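Local coordinates for protein multisubunit Na+/H+ antiporter, A subunit (Anoxybacillus flavithermus, PDB 6Z16) that probably exchanges sodium ions for protons across the cell membrane as the A subunit of a multisubunit Mrp-type antiporter, at residues K319-K324 against D395-G400. Numbering follows the deposited sequence.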
ATOM      1  N   LYS A 319      70.363  67.394 -69.091  1.00 68.63           N
ATOM      2  CA  LYS A 319      70.341  66.116 -69.790  1.00 79.73           C
ATOM      3  C   LYS A 319      69.000  65.841 -70.456  1.00 90.24           C
ATOM      4  O   LYS A 319      68.949  65.089 -71.436  1.00 91.88           O
ATOM      5  CB  LYS A 319      70.706  64.998 -68.799  1.00 91.40           C
ATOM      6  CG  LYS A 319      70.973  63.607 -69.396  1.00119.06           C
ATOM      7  CD  LYS A 319      69.765  62.676 -69.280  1.00135.65           C
ATOM      8  CE  LYS A 319      70.083  61.268 -69.762  1.00142.49           C
ATOM      9  NZ  LYS A 319      70.338  61.216 -71.230  1.00143.13           N
ATOM     10  N   GLN A 320      67.930  66.465 -69.978  1.00 91.30           N
ATOM     11  CA  GLN A 320      66.586  66.053 -70.335  1.00 85.34           C
ATOM     12  C   GLN A 320      66.213  66.519 -71.738  1.00 89.24           C
ATOM     13  O   GLN A 320      66.776  67.472 -72.280  1.00 86.31           O
ATOM     14  CB  GLN A 320      65.592  66.588 -69.313  1.00 71.30           C
ATOM     15  CG  GLN A 320      65.898  66.121 -67.908  1.00 72.79           C
ATOM     16  CD  GLN A 320      65.805  64.621 -67.769  1.00 74.45           C
ATOM     17  OE1 GLN A 320      64.920  63.984 -68.341  1.00 73.91           O
ATOM     18  NE2 GLN A 320      66.724  64.043 -67.009  1.00 79.46           N
ATOM     19  N   THR A 321      65.246  65.820 -72.329  1.00 99.25           N
ATOM     20  CA  THR A 321      64.814  66.093 -73.689  1.00106.38           C
ATOM     21  C   THR A 321      63.378  66.590 -73.786  1.00101.83           C
ATOM     22  O   THR A 321      62.886  66.785 -74.901  1.00102.90           O
ATOM     23  CB  THR A 321      64.983  64.841 -74.565  1.00115.80           C
ATOM     24  OG1 THR A 321      64.737  65.172 -75.936  1.00115.00           O
ATOM     25  CG2 THR A 321      64.018  63.752 -74.136  1.00119.41           C
ATOM     26  N   ASP A 322      62.689  66.799 -72.666  1.00 93.48           N
ATOM     27  CA  ASP A 322      61.366  67.406 -72.665  1.00 92.72           C
ATOM     28  C   ASP A 322      61.330  68.557 -71.671  1.00 92.84           C
ATOM     29  O   ASP A 322      62.179  68.665 -70.788  1.00104.90           O
ATOM     30  CB  ASP A 322      60.265  66.389 -72.346  1.00115.06           C
ATOM     31  CG  ASP A 322      60.504  65.646 -71.050  1.00129.85           C
ATOM     32  OD1 ASP A 322      61.602  65.768 -70.471  1.00132.56           O
ATOM     33  OD2 ASP A 322      59.579  64.940 -70.600  1.00132.81           O
ATOM     34  N   LEU A 323      60.307  69.402 -71.810  1.00 85.86           N
ATOM     35  CA  LEU A 323      60.297  70.692 -71.125  1.00 79.13           C
ATOM     36  C   LEU A 323      60.040  70.543 -69.628  1.00 81.38           C
ATOM     37  O   LEU A 323      60.666  71.236 -68.809  1.00 87.18           O
ATOM     38  CB  LEU A 323      59.240  71.599 -71.757  1.00 94.53           C
ATOM     39  CG  LEU A 323      59.485  72.464 -73.005  1.00 99.34           C
ATOM     40  CD1 LEU A 323      60.520  73.517 -72.736  1.00 97.73           C
ATOM     41  CD2 LEU A 323      59.852  71.675 -74.249  1.00 93.21           C
ATOM     42  N   LYS A 324      59.136  69.637 -69.249  1.00 74.87           N
ATOM     43  CA  LYS A 324      58.688  69.583 -67.862  1.00 69.99           C
ATOM     44  C   LYS A 324      59.732  68.971 -66.939  1.00 72.97           C
ATOM     45  O   LYS A 324      59.821  69.365 -65.772  1.00 66.92           O
ATOM     46  CB  LYS A 324      57.374  68.816 -67.760  1.00 70.78           C
ATOM     47  CG  LYS A 324      56.201  69.535 -68.381  1.00 76.51           C
ATOM     48  CD  LYS A 324      54.894  68.866 -68.013  1.00 89.76           C
ATOM     49  CE  LYS A 324      54.710  67.564 -68.762  1.00105.30           C
ATOM     50  NZ  LYS A 324      53.388  66.945 -68.473  1.00104.67           N
ATOM     51  N   ASP A 395      58.628  67.306 -76.467  1.00105.71           N
ATOM     52  CA  ASP A 395      60.039  66.970 -76.526  1.00110.58           C
ATOM     53  C   ASP A 395      60.825  68.092 -77.201  1.00115.04           C
ATOM     54  O   ASP A 395      60.284  68.902 -77.957  1.00120.70           O
ATOM     55  CB  ASP A 395      60.264  65.631 -77.240  1.00113.58           C
ATOM     56  CG  ASP A 395      59.716  65.600 -78.662  1.00114.47           C
ATOM     57  OD1 ASP A 395      59.027  66.546 -79.092  1.00109.61           O
ATOM     58  OD2 ASP A 395      59.983  64.605 -79.365  1.00114.39           O
ATOM     59  N   ILE A 396      62.125  68.136 -76.915  1.00111.95           N
ATOM     60  CA  ILE A 396      62.941  69.240 -77.411  1.00113.72           C
ATOM     61  C   ILE A 396      63.425  69.006 -78.832  1.00116.32           C
ATOM     62  O   ILE A 396      63.904  69.945 -79.481  1.00117.97           O
ATOM     63  CB  ILE A 396      64.112  69.453 -76.434  1.00118.25           C
ATOM     64  CG1 ILE A 396      64.613  70.895 -76.470  1.00117.24           C
ATOM     65  CG2 ILE A 396      65.229  68.475 -76.719  1.00131.93           C
ATOM     66  CD1 ILE A 396      63.646  71.862 -75.852  1.00115.86           C
ATOM     67  N   ARG A 397      63.283  67.790 -79.352  1.00114.02           N
ATOM     68  CA  ARG A 397      63.916  67.398 -80.600  1.00111.66           C
ATOM     69  C   ARG A 397      62.966  67.414 -81.787  1.00115.72           C
ATOM     70  O   ARG A 397      63.406  67.166 -82.914  1.00117.37           O
ATOM     71  CB  ARG A 397      64.533  66.005 -80.452  1.00116.64           C
ATOM     72  CG  ARG A 397      65.687  65.942 -79.467  1.00125.86           C
ATOM     73  CD  ARG A 397      66.269  64.540 -79.386  1.00129.76           C
ATOM     74  NE  ARG A 397      65.359  63.601 -78.733  1.00129.68           N
ATOM     75  CZ  ARG A 397      64.752  62.596 -79.354  1.00129.53           C
ATOM     76  NH1 ARG A 397      64.952  62.400 -80.651  1.00131.18           N
ATOM     77  NH2 ARG A 397      63.943  61.789 -78.684  1.00124.96           N
ATOM     78  N   ARG A 398      61.682  67.699 -81.577  1.00116.17           N
ATOM     79  CA  ARG A 398      60.753  67.802 -82.690  1.00116.95           C
ATOM     80  C   ARG A 398      60.281  69.224 -82.947  1.00118.87           C
ATOM     81  O   ARG A 398      60.062  69.587 -84.104  1.00121.01           O
ATOM     82  CB  ARG A 398      59.532  66.894 -82.467  1.00127.57           C
ATOM     83  CG  ARG A 398      58.700  66.673 -83.737  1.00146.62           C
ATOM     84  CD  ARG A 398      57.472  65.764 -83.582  1.00151.26           C
ATOM     85  NE  ARG A 398      56.356  66.344 -82.835  1.00154.37           N
ATOM     86  CZ  ARG A 398      55.478  67.209 -83.341  1.00153.82           C
ATOM     87  NH1 ARG A 398      55.600  67.634 -84.589  1.00146.86           N
ATOM     88  NH2 ARG A 398      54.483  67.664 -82.596  1.00154.25           N
ATOM     89  N   LEU A 399      60.139  70.048 -81.912  1.00116.09           N
ATOM     90  CA  LEU A 399      59.677  71.419 -82.089  1.00118.10           C
ATOM     91  C   LEU A 399      60.864  72.350 -82.309  1.00115.81           C
ATOM     92  O   LEU A 399      61.849  72.303 -81.567  1.00114.18           O
ATOM     93  CB  LEU A 399      58.824  71.856 -80.893  1.00112.81           C
ATOM     94  CG  LEU A 399      59.305  71.836 -79.440  1.00100.77           C
ATOM     95  CD1 LEU A 399      59.923  73.147 -79.025  1.00115.58           C
ATOM     96  CD2 LEU A 399      58.151  71.502 -78.523  1.00 95.56           C
ATOM     97  N   GLY A 400      60.771  73.177 -83.347  1.00121.43           N
ATOM     98  CA  GLY A 400      61.881  74.015 -83.757  1.00128.76           C
ATOM     99  C   GLY A 400      61.619  75.504 -83.713  1.00133.39           C
ATOM    100  O   GLY A 400      61.555  76.100 -82.638  1.00134.80           O
TER
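The carbonyl oxygen of Thr-321 accepts a hydrogen bond from the backbone N of Ile-396 at 2.5 Å. The same oxygen receives a CA-H...O contact from Asp-395, whose CA lies 3.3 Å from Thr-321 O. Leu-323 and Arg-394 are also joined through their backbones, and the two connections form a single beta bridge pairing Asp-322 with Asp-395. Beside it, the Thr-321 hydroxyl stands anti to its own backbone N (chi1 -172°) and accepts the N-H of Arg-397 NE, 3.3 Å from Thr-321 OG1. The hydroxyl oxygen meets the guanidinium at its edge, 15° out of its plane. It also lies against a methyl of Ile-396, with Thr-321 OG1 3.4 Å from Ile-396 CG2. The other branch of Ile-396 ends in CD1, 4.1 Å from Leu-323 CD2; these two buried side chains cross at about a right angle. The carboxylate of Asp-395 instead turns away from 319-324, its OD1 hydrogen-bonded to Thr-393. From the same turn as Thr-321, Lys-319 reaches helix 574-583, where it makes a cation-pi contact with Tyr-578. The contact thus ties the turn between helices 296-316 and 323-347, with Asp-322 at the N-cap position of the latter, to the loop between helices 360-391 and 407-421, within the antiporter module related to complex I.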